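Local coordinates for Lin1840 protein (Listeria innocua serovar 6a, PDB 4ZOC) that hydrolyses beta-glucosides as a family 3 beta-glucosidase involved in beta-1,2-glucan metabolism, probably releasing glucose from non-reducing ends, at residues V649-S654 with F685-H690; L618-S623 with K694-G699; L700-V705 with V714-V719; L660-K665 with F678-E683. The protein carries 2 engineered substitutions. One frame throughout, in Å; residues are numbered along the deposited sequence. Where two conformers were deposited one is given.

Contact 1. Residues V649-S654 with F685-H690; sequences VTASIS and FSFYNH. With MG (magnesium ion), chain D.
The tight part of this contact is the end of the F687 ring, met by three consecutive residues of V649-S654. F687 CG takes the crowded position between backbone N and carbonyl carbon (chi1 72°), which carries the ring toward the loop. I653 CG1 comes in at the ring edge, 3.8 Å from F687 CE2. S652 OG lies in the ring plane beyond the tip, 3.8 Å from F687 CZ, and A651 CB approaches the same CZ obliquely. Beyond the ring, I653 continues along the other backbone, its CD1 3.7 Å from H690 N. I653 also packs on I244 of the second subunit, so the apolar cluster extends into the dimer interface.

The looser side is bridged by water. One molecule donates to S652 OG (3.0 Å from the water oxygen) and accepts from H690 N at 2.8 Å, making the one polar link between the segments among the bonds assigned. The stronger partner of S652 OG is E697. The imidazole of H690 and the amide of N689 lead away from the loop, the latter bonding through ND2 to E693.

Nearer the start of the loop lies the magnesium ion, bound by T650 O at 2.1 Å. Four waters and D648 OD1 bring its ligands to six. One of those waters also accepts from T650 N at 3.2 Å, so backbone atoms at both ends of T650 engage the ion's shell. The arrangement is that of a largely hydrated magnesium site, held by one backbone carbonyl and one carboxylate oxygen, where a strand of the fibronectin type III-like domain runs into a loop.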
# COMPACT_ATOMS: atom_id res chain seq x y z
N VAL A 649 0.99 -21.93 -12.95
CA VAL A 649 -0.08 -22.39 -12.05
C VAL A 649 0.44 -22.74 -10.63
O VAL A 649 -0.19 -22.40 -9.60
CB VAL A 649 -0.84 -23.55 -12.69
CG1 VAL A 649 -1.83 -24.06 -11.75
CG2 VAL A 649 -1.55 -23.12 -13.97
N THR A 650 1.60 -23.37 -10.62
CA THR A 650 2.30 -23.73 -9.38
C THR A 650 3.76 -23.36 -9.50
O THR A 650 4.42 -23.70 -10.47
CB THR A 650 2.20 -25.24 -9.13
OG1 THR A 650 0.82 -25.63 -9.22
CG2 THR A 650 2.73 -25.61 -7.74
N ALA A 651 4.29 -22.72 -8.49
CA ALA A 651 5.68 -22.34 -8.50
C ALA A 651 6.27 -22.26 -7.10
O ALA A 651 5.57 -22.24 -6.11
CB ALA A 651 5.81 -20.99 -9.26
N SER A 652 7.57 -22.12 -6.99
CA SER A 652 8.21 -21.92 -5.69
C SER A 652 7.95 -20.49 -5.08
O SER A 652 8.27 -20.24 -3.94
CB SER A 652 9.70 -22.18 -5.85
OG SER A 652 10.23 -21.20 -6.73
N ILE A 653 7.39 -19.58 -5.89
CA ILE A 653 6.93 -18.27 -5.46
C ILE A 653 5.46 -18.24 -5.99
O ILE A 653 5.19 -18.66 -7.10
CB ILE A 653 7.75 -17.17 -6.19
CG1 ILE A 653 9.21 -17.19 -5.74
CG2 ILE A 653 7.10 -15.83 -6.00
CD1 ILE A 653 9.44 -16.79 -4.32
N SER A 654 4.53 -17.66 -5.21
CA SER A 654 3.18 -17.54 -5.65
C SER A 654 3.19 -16.56 -6.86
O SER A 654 3.60 -15.45 -6.70
CB SER A 654 2.30 -16.96 -4.48
OG SER A 654 0.95 -16.89 -4.87
N PHE A 685 8.23 -17.58 -19.60
CA PHE A 685 7.87 -18.59 -18.61
C PHE A 685 8.66 -18.50 -17.30
O PHE A 685 8.42 -19.27 -16.38
CB PHE A 685 8.05 -20.01 -19.21
CG PHE A 685 7.09 -20.35 -20.31
CD1 PHE A 685 7.29 -19.89 -21.62
CD2 PHE A 685 6.04 -21.18 -20.07
CE1 PHE A 685 6.37 -20.20 -22.63
CE2 PHE A 685 5.09 -21.45 -21.05
CZ PHE A 685 5.27 -21.01 -22.35
N SER A 686 9.62 -17.59 -17.27
CA SER A 686 10.59 -17.49 -16.21
C SER A 686 10.18 -16.43 -15.21
O SER A 686 9.34 -15.54 -15.50
CB SER A 686 11.93 -17.18 -16.81
OG SER A 686 12.29 -18.27 -17.68
N PHE A 687 10.84 -16.53 -14.04
CA PHE A 687 10.61 -15.63 -12.93
C PHE A 687 11.74 -15.64 -11.93
O PHE A 687 12.58 -16.51 -11.98
CB PHE A 687 9.29 -15.96 -12.21
CG PHE A 687 9.34 -17.22 -11.41
CD1 PHE A 687 9.21 -18.46 -12.08
CD2 PHE A 687 9.58 -17.21 -10.09
CE1 PHE A 687 9.26 -19.64 -11.35
CE2 PHE A 687 9.63 -18.38 -9.37
CZ PHE A 687 9.50 -19.60 -10.05
N TYR A 688 11.75 -14.65 -11.01
CA TYR A 688 12.69 -14.56 -9.96
C TYR A 688 12.30 -15.38 -8.74
O TYR A 688 11.23 -15.21 -8.25
CB TYR A 688 12.89 -13.10 -9.54
CG TYR A 688 13.67 -12.36 -10.59
CD1 TYR A 688 14.99 -12.42 -10.64
CD2 TYR A 688 13.01 -11.64 -11.59
CE1 TYR A 688 15.69 -11.70 -11.63
CE2 TYR A 688 13.68 -10.94 -12.57
CZ TYR A 688 15.02 -10.95 -12.57
OH TYR A 688 15.62 -10.24 -13.56
N ASN A 689 13.17 -16.28 -8.28
CA ASN A 689 12.84 -17.13 -7.17
C ASN A 689 13.24 -16.51 -5.82
O ASN A 689 13.68 -15.36 -5.79
CB ASN A 689 13.39 -18.52 -7.40
CG ASN A 689 14.89 -18.61 -7.25
OD1 ASN A 689 15.57 -17.68 -6.86
ND2 ASN A 689 15.41 -19.80 -7.56
N HIS A 690 13.10 -17.26 -4.72
CA HIS A 690 13.37 -16.64 -3.39
C HIS A 690 14.83 -16.25 -3.27
O HIS A 690 15.13 -15.31 -2.51
CB HIS A 690 12.96 -17.57 -2.23
CG HIS A 690 14.01 -18.52 -1.85
ND1 HIS A 690 14.36 -19.60 -2.64
CD2 HIS A 690 14.89 -18.51 -0.82
CE1 HIS A 690 15.38 -20.24 -2.09
NE2 HIS A 690 15.72 -19.60 -0.99
MG MG D . 5.23 -23.70 -12.43
O HOH W 1 3.42 -24.63 -12.92
O HOH W 2 11.82 -19.77 -4.68
O HOH W 3 6.98 -22.66 -11.89
O HOH W 4 6.08 -24.11 -14.22
O HOH W 5 6.03 -25.53 -11.62

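Contact 2. Residues L618-S623 with K694-G699; sequences LNLGES and KVQEPG
Polar contacts centre on the amide end of Q696, which reaches the turn because its chain is fully extended, with CG anti to the backbone N (chi1 -173°). Its OE1 accepts from G621 N at 2.9 Å; the donor lies in the carbonyl plane on a lone pair, and the bond is fairly straight (158°). Its NE2 donates a hydrogen bond to a water 2.9 Å away. That water donates to N619 O and, at 2.7 Å, to E622 O, spending both its protons on backbone carbonyls of the turn.

The receiving element is a type II beta turn, N619 to E622, at the end of strand 617-620, an edge strand of the five-stranded sheet. G621 holds its third position with the positive phi (77°) that favours glycine. The turn's own E622 N to N619 O bond is weak at 3.3 Å. E622 OE1 adds a grip, accepting from N619 N at 2.9 Å on its anti lone pair.

Apolar contact comes from one branch of L620. CD2 lies 3.7 Å from Q696 CD, the two side chains sliding past each other in opposite directions. The same methyl reaches P698 CD at 4.3 Å, and V719 touches both L620 and Q696.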
# COMPACT_ATOMS: atom_id res chain seq x y z
N LEU A 618 5.87 -28.79 -23.87
CA LEU A 618 6.95 -27.95 -24.31
C LEU A 618 8.11 -28.37 -23.47
O LEU A 618 7.95 -28.76 -22.26
CB LEU A 618 6.63 -26.52 -23.96
CG LEU A 618 6.95 -25.37 -24.85
CD1 LEU A 618 6.53 -25.66 -26.28
CD2 LEU A 618 6.25 -24.16 -24.27
N ASN A 619 9.27 -28.37 -24.08
CA ASN A 619 10.49 -28.53 -23.32
C ASN A 619 10.84 -27.25 -22.63
O ASN A 619 10.35 -26.20 -23.01
CB ASN A 619 11.59 -28.97 -24.24
CG ASN A 619 11.44 -30.44 -24.66
OD1 ASN A 619 11.44 -30.75 -25.82
ND2 ASN A 619 11.38 -31.33 -23.70
N LEU A 620 11.66 -27.34 -21.61
CA LEU A 620 12.22 -26.18 -21.01
C LEU A 620 13.06 -25.50 -22.05
O LEU A 620 13.66 -26.14 -22.96
CB LEU A 620 13.09 -26.56 -19.83
CG LEU A 620 12.38 -27.15 -18.60
CD1 LEU A 620 13.25 -28.10 -17.76
CD2 LEU A 620 11.76 -26.00 -17.74
N GLY A 621 13.13 -24.17 -21.95
CA GLY A 621 13.94 -23.38 -22.88
C GLY A 621 13.30 -23.20 -24.25
O GLY A 621 13.83 -22.51 -25.08
N GLU A 622 12.17 -23.81 -24.49
CA GLU A 622 11.57 -23.79 -25.77
C GLU A 622 10.50 -22.71 -25.82
O GLU A 622 9.82 -22.48 -24.83
CB GLU A 622 10.93 -25.13 -25.99
CG GLU A 622 10.35 -25.29 -27.39
CD GLU A 622 9.89 -26.71 -27.70
OE1 GLU A 622 9.73 -27.60 -26.83
OE2 GLU A 622 9.65 -26.92 -28.86
N SER A 623 10.36 -22.09 -26.99
CA SER A 623 9.36 -21.08 -27.24
C SER A 623 8.02 -21.73 -27.50
O SER A 623 7.90 -22.82 -28.07
CB SER A 623 9.75 -20.21 -28.44
OG SER A 623 10.88 -19.38 -28.19
N LYS A 694 16.88 -15.80 -11.72
CA LYS A 694 15.90 -15.89 -12.80
C LYS A 694 15.87 -17.36 -13.28
O LYS A 694 16.91 -17.86 -13.70
CB LYS A 694 16.36 -14.96 -13.90
CG LYS A 694 15.41 -14.89 -15.08
CD LYS A 694 14.16 -14.15 -14.66
CE LYS A 694 13.43 -13.52 -15.81
NZ LYS A 694 14.31 -12.58 -16.54
N VAL A 695 14.72 -18.02 -13.13
CA VAL A 695 14.56 -19.45 -13.33
C VAL A 695 13.42 -19.79 -14.19
O VAL A 695 12.45 -19.03 -14.34
CB VAL A 695 14.39 -20.17 -11.99
CG1 VAL A 695 15.61 -19.94 -11.16
CG2 VAL A 695 13.16 -19.71 -11.24
N GLN A 696 13.48 -20.99 -14.75
CA GLN A 696 12.30 -21.61 -15.33
C GLN A 696 12.12 -22.98 -14.67
O GLN A 696 13.04 -23.79 -14.61
CB GLN A 696 12.46 -21.76 -16.87
CG GLN A 696 11.18 -22.23 -17.52
CD GLN A 696 11.23 -22.59 -18.99
OE1 GLN A 696 12.31 -22.64 -19.65
NE2 GLN A 696 10.02 -22.79 -19.54
N GLU A 697 10.94 -23.25 -14.19
CA GLU A 697 10.64 -24.46 -13.45
C GLU A 697 9.67 -25.26 -14.35
O GLU A 697 8.75 -24.69 -14.98
CB GLU A 697 9.92 -24.12 -12.12
CG GLU A 697 10.80 -23.40 -11.14
CD GLU A 697 10.11 -22.96 -9.87
OE1 GLU A 697 8.87 -22.92 -9.79
OE2 GLU A 697 10.87 -22.67 -8.94
N PRO A 698 9.88 -26.61 -14.41
CA PRO A 698 8.93 -27.46 -15.10
C PRO A 698 7.58 -27.37 -14.38
O PRO A 698 7.54 -27.19 -13.11
CB PRO A 698 9.52 -28.85 -15.05
CG PRO A 698 10.53 -28.79 -13.97
CD PRO A 698 10.94 -27.35 -13.71
N GLY A 699 6.53 -27.45 -15.19
CA GLY A 699 5.19 -27.53 -14.66
C GLY A 699 4.17 -26.98 -15.65
O GLY A 699 4.50 -26.70 -16.78
O HOH W 6 9.69 -23.46 -22.34

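Contact 3. Residues L700-V705 with V714-V719; sequences LHRVFV and VFEVEV
Strands 700-705 and 714-719 run antiparallel at 151°, stitched by paired backbone bonds at H701/V717 and V703/F715, with H701 N 2.9 Å from V717 O. On the face carrying L700, R702 and F704, the main bump is V714 CG2. It sits in the angle between two neighbours, 3.6 Å from F704 CE2 and 4.0 Å from R702 CD. L700, with CG anti to its backbone N, leans CD1 across to E716 CB at 3.7 Å, while E718, bent at chi2, brings OE2 to 3.6 Å from L700 CB. R702 and E716 lie side by side, planes 37° apart, in a salt bridge whose hydrogen bond, 3.3 Å from R702 NE to E716 OE2 at the guanidinium edge, is weak though straight. The stronger partner of R702 is Q647, and that of E718 is R284 of the second subunit.

On the opposite face the fit is branch to branch. V703 CG2 meets V717 CG2 at 4.0 Å, V719 CG2 comes obliquely to the H701 ring, and V705 CG2 touches the F715 ring at its edge. V703 and V705 pack onward against strand 624-632 of the facing sheet. This is a regular antiparallel beta hairpin, one face turned into the core of the fibronectin type III-like beta sandwich.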
# COMPACT_ATOMS: atom_id res chain seq x y z
N LEU A 700 2.94 -26.84 -15.15
CA LEU A 700 1.79 -26.45 -15.86
C LEU A 700 1.71 -24.93 -15.99
O LEU A 700 1.84 -24.19 -14.97
CB LEU A 700 0.54 -26.89 -15.10
CG LEU A 700 -0.82 -26.65 -15.85
CD1 LEU A 700 -0.97 -27.31 -17.24
CD2 LEU A 700 -2.00 -27.08 -14.96
N HIS A 701 1.41 -24.46 -17.21
CA HIS A 701 1.13 -23.03 -17.47
C HIS A 701 -0.18 -22.96 -18.21
O HIS A 701 -0.54 -23.91 -18.93
CB HIS A 701 2.21 -22.40 -18.33
CG HIS A 701 3.51 -22.23 -17.61
ND1 HIS A 701 3.98 -21.02 -17.17
CD2 HIS A 701 4.43 -23.15 -17.21
CE1 HIS A 701 5.10 -21.19 -16.50
NE2 HIS A 701 5.42 -22.48 -16.56
N ARG A 702 -0.91 -21.88 -18.03
CA ARG A 702 -2.06 -21.55 -18.84
C ARG A 702 -1.77 -20.41 -19.74
O ARG A 702 -1.09 -19.49 -19.38
CB ARG A 702 -3.27 -21.19 -17.96
CG ARG A 702 -3.72 -22.36 -17.10
CD ARG A 702 -4.97 -21.98 -16.38
NE ARG A 702 -5.28 -23.07 -15.49
CZ ARG A 702 -5.27 -23.03 -14.15
NH1 ARG A 702 -4.98 -21.93 -13.46
NH2 ARG A 702 -5.56 -24.13 -13.48
N VAL A 703 -2.36 -20.45 -20.91
CA VAL A 703 -2.17 -19.52 -22.00
C VAL A 703 -3.55 -18.97 -22.30
O VAL A 703 -4.50 -19.73 -22.53
CB VAL A 703 -1.59 -20.22 -23.30
CG1 VAL A 703 -1.34 -19.16 -24.37
CG2 VAL A 703 -0.25 -20.90 -23.02
N PHE A 704 -3.69 -17.64 -22.23
CA PHE A 704 -4.95 -16.96 -22.42
C PHE A 704 -4.84 -16.07 -23.63
O PHE A 704 -3.93 -15.19 -23.74
CB PHE A 704 -5.33 -16.07 -21.22
CG PHE A 704 -5.25 -16.76 -19.87
CD1 PHE A 704 -4.03 -16.89 -19.20
CD2 PHE A 704 -6.42 -17.22 -19.27
CE1 PHE A 704 -3.98 -17.47 -17.97
CE2 PHE A 704 -6.37 -17.81 -18.03
CZ PHE A 704 -5.14 -17.95 -17.37
N VAL A 705 -5.77 -16.23 -24.55
CA VAL A 705 -5.72 -15.45 -25.76
C VAL A 705 -7.05 -14.68 -25.85
O VAL A 705 -8.15 -15.26 -25.82
CB VAL A 705 -5.58 -16.32 -27.01
CG1 VAL A 705 -5.53 -15.40 -28.23
CG2 VAL A 705 -4.30 -17.14 -26.95
N VAL A 714 -8.80 -20.03 -22.85
CA VAL A 714 -7.70 -20.54 -22.03
C VAL A 714 -7.23 -21.93 -22.55
O VAL A 714 -8.05 -22.80 -22.85
CB VAL A 714 -8.07 -20.58 -20.53
CG1 VAL A 714 -9.22 -21.53 -20.28
CG2 VAL A 714 -6.93 -21.00 -19.69
N PHE A 715 -5.91 -22.09 -22.61
CA PHE A 715 -5.24 -23.34 -22.96
C PHE A 715 -4.22 -23.72 -21.93
O PHE A 715 -3.74 -22.84 -21.19
CB PHE A 715 -4.63 -23.15 -24.34
CG PHE A 715 -5.60 -22.57 -25.32
CD1 PHE A 715 -6.62 -23.37 -25.86
CD2 PHE A 715 -5.53 -21.25 -25.70
CE1 PHE A 715 -7.57 -22.80 -26.72
CE2 PHE A 715 -6.46 -20.70 -26.54
CZ PHE A 715 -7.47 -21.47 -27.08
N GLU A 716 -3.90 -25.03 -21.81
CA GLU A 716 -2.91 -25.53 -20.85
C GLU A 716 -1.76 -26.17 -21.59
O GLU A 716 -1.95 -26.91 -22.58
CB GLU A 716 -3.52 -26.57 -19.87
CG GLU A 716 -4.59 -25.92 -19.06
CD GLU A 716 -5.03 -26.68 -17.85
OE1 GLU A 716 -4.82 -27.87 -17.80
OE2 GLU A 716 -5.63 -26.03 -16.96
N VAL A 717 -0.56 -25.93 -21.04
CA VAL A 717 0.70 -26.43 -21.57
C VAL A 717 1.52 -26.94 -20.42
O VAL A 717 1.74 -26.25 -19.43
CB VAL A 717 1.52 -25.36 -22.30
CG1 VAL A 717 2.82 -25.96 -22.76
CG2 VAL A 717 0.73 -24.75 -23.45
N GLU A 718 1.96 -28.17 -20.54
CA GLU A 718 2.82 -28.72 -19.55
C GLU A 718 4.29 -28.59 -20.05
O GLU A 718 4.67 -29.20 -21.03
CB GLU A 718 2.44 -30.19 -19.28
CG GLU A 718 3.18 -30.77 -18.10
CD GLU A 718 2.67 -30.31 -16.73
OE1 GLU A 718 3.54 -30.26 -15.80
OE2 GLU A 718 1.44 -30.08 -16.54
N VAL A 719 5.09 -27.84 -19.30
CA VAL A 719 6.49 -27.61 -19.55
C VAL A 719 7.35 -28.57 -18.75
O VAL A 719 7.22 -28.71 -17.52
CB VAL A 719 6.87 -26.12 -19.25
CG1 VAL A 719 8.31 -25.84 -19.65
CG2 VAL A 719 6.03 -25.20 -20.09

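Contact 4. Residues L660-K665 with F678-E683; sequences LKAFEK and FELTSE
K665 NZ is the best-held polar atom, with three grips outside the two segments: a salt bridge to E373 and hydrogen bonds to S109 O and S547 OG. The polar link between the segments runs instead from K661 NZ to a water at 3.0 Å, which accepts from it and donates to E683 O at 2.7 Å. The ion pair of K661 with E659 is long and weak, as is that of E683 with K694; K661 NZ and E683 OE2 stay 5.4 Å apart, where opposite charges may still attract.

The direct contacts between side chains are apolar. A662 CB presses obliquely on the F678 ring, 3.5 Å from CD1. Farther along the ring, E664 CB lies 3.8 Å from F678 CE1, again obliquely. One methyl of L680 does the work at its inward end: CD2 is 3.9 Å from A662 CB and 4.1 Å from K661 CB. K661 and A662 both face V644, a classic beta bulge.

The strand axes approach to 7.5 Å, too far for partners in one sheet: the contact packs the two sheets of the fibronectin type III-like beta sandwich face to face. Strand 659-668 borders the five-stranded sheet beside 638-648, and 673-680 the three-stranded sheet beside 624-632. F663 points the other way, onto helix 158-173.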
# COMPACT_ATOMS: atom_id res chain seq x y z
N LEU A 660 0.58 -10.31 -18.96
CA LEU A 660 0.63 -10.08 -20.38
C LEU A 660 2.02 -10.39 -20.93
O LEU A 660 3.02 -9.93 -20.35
CB LEU A 660 0.34 -8.60 -20.74
CG LEU A 660 0.12 -8.22 -22.18
CD1 LEU A 660 -1.18 -8.80 -22.74
CD2 LEU A 660 0.20 -6.69 -22.30
N LYS A 661 2.08 -11.15 -22.03
CA LYS A 661 3.36 -11.53 -22.61
C LYS A 661 3.43 -11.30 -24.13
O LYS A 661 4.52 -11.48 -24.70
CB LYS A 661 3.65 -13.00 -22.33
CG LYS A 661 3.81 -13.39 -20.88
CD LYS A 661 4.92 -12.77 -20.19
CE LYS A 661 5.01 -13.35 -18.77
NZ LYS A 661 6.11 -12.60 -18.12
N ALA A 662 2.32 -10.85 -24.76
CA ALA A 662 2.32 -10.47 -26.13
C ALA A 662 1.09 -9.69 -26.41
O ALA A 662 0.04 -9.87 -25.79
CB ALA A 662 2.43 -11.70 -27.09
N PHE A 663 1.21 -8.79 -27.36
CA PHE A 663 0.03 -8.04 -27.86
C PHE A 663 0.30 -7.52 -29.27
O PHE A 663 1.47 -7.23 -29.61
CB PHE A 663 -0.31 -6.88 -26.90
CG PHE A 663 0.77 -5.81 -26.82
CD1 PHE A 663 1.77 -5.91 -25.91
CD2 PHE A 663 0.74 -4.72 -27.67
CE1 PHE A 663 2.71 -4.94 -25.82
CE2 PHE A 663 1.72 -3.74 -27.57
CZ PHE A 663 2.72 -3.85 -26.65
N GLU A 664 -0.75 -7.39 -30.08
CA GLU A 664 -0.67 -6.78 -31.41
C GLU A 664 -2.03 -6.19 -31.73
O GLU A 664 -3.11 -6.80 -31.52
CB GLU A 664 -0.34 -7.81 -32.54
CG GLU A 664 -0.20 -7.12 -33.88
CD GLU A 664 0.26 -7.98 -35.04
OE1 GLU A 664 0.94 -9.01 -34.82
OE2 GLU A 664 -0.06 -7.61 -36.20
N LYS A 665 -2.00 -4.98 -32.19
CA LYS A 665 -3.19 -4.28 -32.62
C LYS A 665 -3.39 -4.52 -34.12
O LYS A 665 -2.49 -4.30 -34.92
CB LYS A 665 -3.08 -2.79 -32.33
CG LYS A 665 -4.34 -2.02 -32.56
CD LYS A 665 -4.10 -0.62 -31.98
CE LYS A 665 -5.31 -0.04 -31.42
NZ LYS A 665 -5.03 1.31 -30.87
N PHE A 678 2.47 -15.10 -32.55
CA PHE A 678 3.28 -14.56 -31.43
C PHE A 678 4.28 -15.62 -30.99
O PHE A 678 3.96 -16.77 -31.00
CB PHE A 678 2.40 -14.20 -30.22
CG PHE A 678 1.31 -13.24 -30.50
CD1 PHE A 678 1.55 -11.87 -30.51
CD2 PHE A 678 0.03 -13.68 -30.76
CE1 PHE A 678 0.52 -11.00 -30.73
CE2 PHE A 678 -1.00 -12.81 -30.97
CZ PHE A 678 -0.75 -11.47 -30.97
N GLU A 679 5.49 -15.24 -30.61
CA GLU A 679 6.46 -16.19 -30.00
C GLU A 679 6.58 -15.86 -28.53
O GLU A 679 6.99 -14.75 -28.16
CB GLU A 679 7.83 -16.06 -30.68
CG GLU A 679 8.85 -17.07 -30.13
CD GLU A 679 10.21 -16.97 -30.72
OE1 GLU A 679 11.01 -17.83 -30.39
OE2 GLU A 679 10.49 -16.04 -31.51
N LEU A 680 6.23 -16.80 -27.66
CA LEU A 680 6.44 -16.58 -26.22
C LEU A 680 7.70 -17.37 -25.96
O LEU A 680 7.65 -18.62 -25.99
CB LEU A 680 5.26 -17.10 -25.40
CG LEU A 680 3.84 -16.57 -25.77
CD1 LEU A 680 2.76 -16.98 -24.83
CD2 LEU A 680 3.84 -15.12 -25.88
N THR A 681 8.81 -16.67 -25.75
CA THR A 681 10.11 -17.35 -25.55
C THR A 681 10.11 -17.91 -24.17
O THR A 681 9.20 -17.61 -23.38
CB THR A 681 11.31 -16.41 -25.69
OG1 THR A 681 11.33 -15.50 -24.61
CG2 THR A 681 11.33 -15.69 -27.02
N SER A 682 11.13 -18.68 -23.83
CA SER A 682 11.19 -19.26 -22.48
C SER A 682 11.31 -18.20 -21.37
O SER A 682 10.89 -18.42 -20.24
CB SER A 682 12.24 -20.35 -22.39
OG SER A 682 13.50 -19.79 -22.50
N GLU A 683 11.86 -17.04 -21.71
CA GLU A 683 11.88 -15.94 -20.78
C GLU A 683 10.45 -15.58 -20.27
O GLU A 683 10.28 -15.22 -19.12
CB GLU A 683 12.59 -14.72 -21.43
CG GLU A 683 12.86 -13.62 -20.43
CD GLU A 683 11.65 -12.70 -20.22
OE1 GLU A 683 10.89 -12.49 -21.20
OE2 GLU A 683 11.46 -12.21 -19.08
O HOH W 7 8.93 -13.40 -17.65

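Overall arrangement
All four contacts lie on one side of the chain's centre, in the beta-sandwich region that carries the magnesium ion, and their centres are 11 to 18 Å apart. Along the chain contact 4 is nested in contact 1, which is nested in contact 2; contact 3 follows. Contacts 2 and 3 share the five-stranded sheet, where strands 617-620 and 712-720 are neighbours, while contact 4 joins that sheet's other edge strand, 659-668, to the three-stranded sheet. Contacts 1 and 2, the closest pair, meet through the small sheet of 687-688 and 694-695. Contacts 1 and 3 both reach the second subunit, so this region also contributes to the dimer interface.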